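Local atomic coordinates of endoglucanase A (PDB entry 6Q1I), a protein that hydrolyses internal beta-1,4-glucosidic linkages in cellulose, lichenan and cereal beta-glucans, and also acts on xylan, through its family 5 glycoside hydrolase catalytic domain. Residues A[111-115]-A[138-142]; A[293-297]-A[342-348]. One frame throughout, in Å; residues are numbered along the deposited sequence. Where two conformers were deposited one is given.

Contact 1 of 2, residues A[111-115]-A[138-142]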
loop_
_atom_site.group_PDB
_atom_site.type_symbol
_atom_site.label_atom_id
_atom_site.label_comp_id
_atom_site.label_asym_id
_atom_site.label_seq_id
_atom_site.Cartn_x
_atom_site.Cartn_y
_atom_site.Cartn_z
ATOM N N ILE A 111 -1.400 -3.537 7.206
ATOM C CA ILE A 111 -2.285 -2.714 6.390
ATOM C C ILE A 111 -3.012 -3.650 5.435
ATOM O O ILE A 111 -2.374 -4.299 4.595
ATOM C CB ILE A 111 -1.503 -1.659 5.590
ATOM C CG1 ILE A 111 -0.722 -0.709 6.494
ATOM C CG2 ILE A 111 -2.467 -0.904 4.680
ATOM C CD1 ILE A 111 0.366 0.074 5.758
ATOM N N LEU A 112 -4.336 -3.718 5.554
ATOM C CA LEU A 112 -5.184 -4.517 4.674
ATOM C C LEU A 112 -6.000 -3.551 3.819
ATOM O O LEU A 112 -6.747 -2.728 4.361
ATOM C CB LEU A 112 -6.113 -5.404 5.505
ATOM C CG LEU A 112 -7.027 -6.327 4.693
ATOM C CD1 LEU A 112 -6.197 -7.386 3.935
ATOM C CD2 LEU A 112 -8.066 -6.991 5.588
ATOM N N ASN A 113 -5.868 -3.649 2.496
ATOM C CA ASN A 113 -6.511 -2.701 1.588
ATOM C C ASN A 113 -7.507 -3.402 0.668
ATOM O O ASN A 113 -7.781 -4.596 0.808
ATOM C CB ASN A 113 -5.470 -1.899 0.791
ATOM C CG ASN A 113 -4.850 -2.667 -0.349
ATOM O OD1 ASN A 113 -5.161 -3.838 -0.582
ATOM N ND2 ASN A 113 -3.955 -1.996 -1.082
ATOM N N THR A 114 -8.109 -2.621 -0.234
ATOM C CA THR A 114 -8.523 -3.112 -1.542
ATOM C C THR A 114 -7.476 -2.633 -2.545
ATOM O O THR A 114 -6.888 -1.557 -2.381
ATOM C CB THR A 114 -9.930 -2.654 -1.961
ATOM O OG1 THR A 114 -9.925 -1.274 -2.342
ATOM C CG2 THR A 114 -10.952 -2.903 -0.865
ATOM N N HIS A 115 -7.253 -3.426 -3.600
ATOM C CA HIS A 115 -6.079 -3.216 -4.425
ATOM C C HIS A 115 -6.481 -2.980 -5.885
ATOM O O HIS A 115 -6.873 -1.863 -6.231
ATOM C CB HIS A 115 -5.009 -4.280 -4.188
ATOM C CG HIS A 115 -3.648 -3.803 -4.549
ATOM N ND1 HIS A 115 -2.928 -2.955 -3.739
ATOM C CD2 HIS A 115 -2.896 -4.000 -5.658
ATOM C CE1 HIS A 115 -1.776 -2.680 -4.316
ATOM N NE2 HIS A 115 -1.734 -3.293 -5.484
ATOM N N LEU A 138 -18.799 -4.286 0.033
ATOM C CA LEU A 138 -17.487 -4.911 0.162
ATOM C C LEU A 138 -16.826 -4.532 1.484
ATOM O O LEU A 138 -16.377 -5.404 2.239
ATOM C CB LEU A 138 -16.609 -4.518 -1.027
ATOM C CG LEU A 138 -15.152 -4.988 -0.954
ATOM C CD1 LEU A 138 -15.053 -6.511 -0.860
ATOM C CD2 LEU A 138 -14.391 -4.477 -2.151
ATOM N N TRP A 139 -16.755 -3.227 1.786
ATOM C CA TRP A 139 -16.105 -2.809 3.026
ATOM C C TRP A 139 -16.886 -3.242 4.263
ATOM O O TRP A 139 -16.281 -3.503 5.309
ATOM C CB TRP A 139 -15.776 -1.305 3.024
ATOM C CG TRP A 139 -14.378 -1.105 2.528
ATOM C CD1 TRP A 139 -13.984 -0.533 1.349
ATOM C CD2 TRP A 139 -13.184 -1.531 3.192
ATOM N NE1 TRP A 139 -12.604 -0.588 1.242
ATOM C CE2 TRP A 139 -12.097 -1.195 2.362
ATOM C CE3 TRP A 139 -12.931 -2.176 4.406
ATOM C CZ2 TRP A 139 -10.773 -1.481 2.715
ATOM C CZ3 TRP A 139 -11.625 -2.461 4.751
ATOM C CH2 TRP A 139 -10.561 -2.118 3.906
ATOM N N THR A 140 -18.214 -3.327 4.180
ATOM C CA THR A 140 -18.969 -3.873 5.304
ATOM C C THR A 140 -18.490 -5.279 5.630
ATOM O O THR A 140 -18.242 -5.608 6.793
ATOM C CB THR A 140 -20.469 -3.860 5.005
ATOM O OG1 THR A 140 -20.907 -2.506 4.877
ATOM C CG2 THR A 140 -21.272 -4.510 6.125
ATOM N N GLN A 141 -18.326 -6.112 4.596
ATOM C CA GLN A 141 -17.951 -7.507 4.804
ATOM C C GLN A 141 -16.510 -7.641 5.285
ATOM O O GLN A 141 -16.229 -8.443 6.180
ATOM C CB GLN A 141 -18.178 -8.292 3.514
ATOM C CG GLN A 141 -19.651 -8.455 3.167
ATOM C CD GLN A 141 -19.845 -9.062 1.807
ATOM O OE1 GLN A 141 -19.635 -10.257 1.611
ATOM N NE2 GLN A 141 -20.234 -8.242 0.847
ATOM N N ILE A 142 -15.579 -6.872 4.711
ATOM C CA ILE A 142 -14.200 -6.928 5.195
ATOM C C ILE A 142 -14.159 -6.502 6.656
ATOM O O ILE A 142 -13.527 -7.145 7.499
ATOM C CB ILE A 142 -13.269 -6.047 4.340
ATOM C CG1 ILE A 142 -13.234 -6.471 2.869
ATOM C CG2 ILE A 142 -11.847 -6.065 4.915
ATOM C CD1 ILE A 142 -12.579 -5.428 1.959
#
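The methyl group of T114 packs beside the indole of W139, T114 CG2 lying 3.5 Å from W139 NE1. The same methyl reaches the two aliphatic side chains that sit one turn apart on helix 128-145, with T114 CG2 4.0 Å from L138 CD2 and 4.1 Å from I142 CD1. Two residues earlier, L112 extends its end toward the helix and meets I142 (L112 CD2 to I142 CG2, 4.0 Å). The indole reaches across to the backbone as well: W139 CH2 is 3.9 Å from L112 O, which lies at the edge of the ring, near its plane. All the touching residues are buried, and the axes of 111-113 and 138-142, 11.4 Å apart at closest approach, run at 146°. This is the first half of a beta-alpha-beta unit of the TIM barrel, strand 109-113 packing against the helix that leads on to strand 153-156. On the other side of the backbone, N113 turns its side chain away from the helix, donating from ND2 to H115 ND1 (3.0 Å) and also to E156, while its OD1 accepts from T76 N. It lies about 6 Å, side chain to side chain, from Q284, which replaces the nucleophile assigned by similarity. No hydrogen bond crosses between 111-115 and 138-142; T114 OG1 and W139 NE1 instead both bond to T157 O, just after strand 153-156. The contact itself is thus largely apolar, with its polar ends tied off at T157 O, whereas N113 joins a hydrogen-bonding network near the catalytic positions assigned by similarity.

Contact 2 of 2, residues A[293-297]-A[342-348]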
loop_
_atom_site.group_PDB
_atom_site.type_symbol
_atom_site.label_atom_id
_atom_site.label_comp_id
_atom_site.label_asym_id
_atom_site.label_seq_id
_atom_site.Cartn_x
_atom_site.Cartn_y
_atom_site.Cartn_z
ATOM N N THR A 293 23.073 -2.086 -7.476
ATOM C CA THR A 293 22.740 -2.313 -6.074
ATOM C C THR A 293 23.317 -1.239 -5.156
ATOM O O THR A 293 22.677 -0.862 -4.168
ATOM C CB THR A 293 23.215 -3.713 -5.667
ATOM O OG1 THR A 293 22.583 -4.684 -6.512
ATOM C CG2 THR A 293 22.872 -4.015 -4.210
ATOM N N SER A 294 24.526 -0.746 -5.438
ATOM C CA SER A 294 25.129 0.263 -4.568
ATOM C C SER A 294 24.254 1.509 -4.486
ATOM O O SER A 294 24.008 2.047 -3.396
ATOM C CB SER A 294 26.526 0.646 -5.069
ATOM O OG SER A 294 27.410 -0.455 -5.079
ATOM N N SER A 295 23.779 1.989 -5.638
ATOM C CA SER A 295 22.925 3.172 -5.656
ATOM C C SER A 295 21.562 2.880 -5.046
ATOM O O SER A 295 21.004 3.723 -4.332
ATOM C CB SER A 295 22.745 3.679 -7.086
ATOM O OG SER A 295 23.902 4.354 -7.536
ATOM N N ARG A 296 20.999 1.700 -5.326
ATOM C CA ARG A 296 19.711 1.349 -4.736
ATOM C C ARG A 296 19.798 1.305 -3.217
ATOM O O ARG A 296 18.873 1.737 -2.519
ATOM C CB ARG A 296 19.232 0.003 -5.277
ATOM C CG ARG A 296 18.921 -0.007 -6.759
ATOM C CD ARG A 296 18.574 -1.403 -7.221
ATOM N NE ARG A 296 17.296 -1.858 -6.685
ATOM C CZ ARG A 296 16.932 -3.133 -6.600
ATOM N NH1 ARG A 296 17.756 -4.089 -7.009
ATOM N NH2 ARG A 296 15.740 -3.454 -6.117
ATOM N N ALA A 297 20.906 0.792 -2.684
ATOM C CA ALA A 297 21.075 0.737 -1.237
ATOM C C ALA A 297 21.248 2.129 -0.643
ATOM O O ALA A 297 20.725 2.408 0.440
ATOM C CB ALA A 297 22.266 -0.152 -0.880
ATOM N N PHE A 342 18.843 -9.219 -2.652
ATOM C CA PHE A 342 19.776 -8.108 -2.442
ATOM C C PHE A 342 19.856 -7.824 -0.939
ATOM O O PHE A 342 19.183 -6.936 -0.407
ATOM C CB PHE A 342 19.344 -6.864 -3.232
ATOM C CG PHE A 342 19.278 -7.101 -4.708
ATOM C CD1 PHE A 342 20.438 -7.118 -5.460
ATOM C CD2 PHE A 342 18.067 -7.334 -5.343
ATOM C CE1 PHE A 342 20.400 -7.364 -6.814
ATOM C CE2 PHE A 342 18.022 -7.584 -6.704
ATOM C CZ PHE A 342 19.194 -7.596 -7.438
ATOM N N SER A 343 20.698 -8.586 -0.240
ATOM C CA SER A 343 20.853 -8.363 1.193
ATOM C C SER A 343 21.328 -6.947 1.490
ATOM O O SER A 343 20.978 -6.396 2.536
ATOM C CB SER A 343 21.798 -9.403 1.800
ATOM O OG SER A 343 23.086 -9.309 1.233
ATOM N N ASP A 344 22.120 -6.340 0.589
ATOM C CA ASP A 344 22.612 -4.988 0.849
ATOM C C ASP A 344 21.474 -3.973 0.882
ATOM O O ASP A 344 21.548 -2.980 1.618
ATOM C CB ASP A 344 23.640 -4.558 -0.208
ATOM C CG ASP A 344 24.983 -5.276 -0.085
ATOM O OD1 ASP A 344 25.288 -5.857 0.976
ATOM O OD2 ASP A 344 25.744 -5.229 -1.073
ATOM N N ILE A 345 20.432 -4.180 0.078
ATOM C CA ILE A 345 19.299 -3.256 0.082
ATOM C C ILE A 345 18.454 -3.457 1.335
ATOM O O ILE A 345 18.063 -2.492 2.000
ATOM C CB ILE A 345 18.470 -3.368 -1.210
ATOM C CG1 ILE A 345 19.336 -3.046 -2.429
ATOM C CG2 ILE A 345 17.244 -2.440 -1.144
ATOM C CD1 ILE A 345 18.660 -3.325 -3.763
ATOM N N LYS A 346 18.167 -4.714 1.683
ATOM C CA LYS A 346 17.492 -4.995 2.948
ATOM C C LYS A 346 18.251 -4.374 4.117
ATOM O O LYS A 346 17.661 -3.726 4.986
ATOM C CB LYS A 346 17.327 -6.507 3.119
ATOM C CG LYS A 346 16.746 -6.953 4.451
ATOM C CD LYS A 346 17.809 -7.208 5.532
ATOM C CE LYS A 346 18.703 -8.390 5.182
ATOM N NZ LYS A 346 19.657 -8.720 6.275
ATOM N N ASP A 347 19.572 -4.565 4.151
ATOM C CA ASP A 347 20.369 -4.023 5.246
ATOM C C ASP A 347 20.267 -2.505 5.295
ATOM O O ASP A 347 20.208 -1.921 6.379
ATOM C CB ASP A 347 21.836 -4.441 5.103
ATOM C CG ASP A 347 22.079 -5.891 5.476
ATOM O OD1 ASP A 347 21.196 -6.521 6.105
ATOM O OD2 ASP A 347 23.171 -6.394 5.127
ATOM N N ALA A 348 20.241 -1.855 4.126
ATOM C CA ALA A 348 20.144 -0.398 4.072
ATOM C C ALA A 348 18.798 0.104 4.591
ATOM O O ALA A 348 18.734 1.133 5.276
ATOM C CB ALA A 348 20.379 0.078 2.640
HETATM O O HOH W 1 26.033 -2.694 -2.833
#
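T293, in the first turn of helix 293-309, directs its side chain at the start of the neighbouring helix: T293 OG1 approaches F342 CD1 at 3.4 Å, and T293 CG2 lies 4.1 Å from both D344 CB and I345 CG1. S294 points away, yet a water joins it to the partner helix at the surface, donating to D344 OD2 (3.1 Å) and lying 3.5 Å from S294 OG in a weak bond. The side chain of R296 starts off sideways, and its end comes near the other segment. Its guanidinium makes a cation-pi interaction over the face of F342, the N-cap residue of helix 343-356, with R296 CZ 4.8 Å from the ring centroid and R296 NH1 3.5 Å from F342 CE2. I345 CD1 covers one face of the guanidinium, 3.3 Å from R296 CZ, and R296 NH2 bonds to S287 O, so the charged group is held although it is buried. At A297 the backbones come closest, A297 CA lying 4.6 Å from I345 CA; the alanine has only a methyl to place between the helices here, as does A348 one turn further on. A297 CB packs against A348 CB at 4.0 Å and I345 CG1 at 4.4 Å, while A297 O lies 3.2 Å from A348 CB. The axes of 293-297 and 343-348 run nearly parallel, 14° apart in direction and 8.8 Å at closest approach, their helices being adjacent in the outer layer of the TIM barrel; beneath them R296 and I345 both touch W316 on strand 314-318, which lies between the helices in sequence.

How the contacts relate
Contact 1 closes before contact 2 opens along the chain, and the two lie on opposite sides of its centre, with centres 33 Å apart and nearest atoms about 17 Å apart. They share no helix or strand, but both belong to the same TIM-barrel fold, contact 2 in the helical shell around its eight parallel strands. Contact 1 joins the third strand, 109-113, to the helix that follows it, a radial contact reaching from barrel to shell near the catalytic residues assigned by similarity. Contact 2 joins helices 293-309 and 343-356, which flank the eighth strand, away from those sites. Together they sample two interfaces of the barrel domain: strand to helix, and helix to helix.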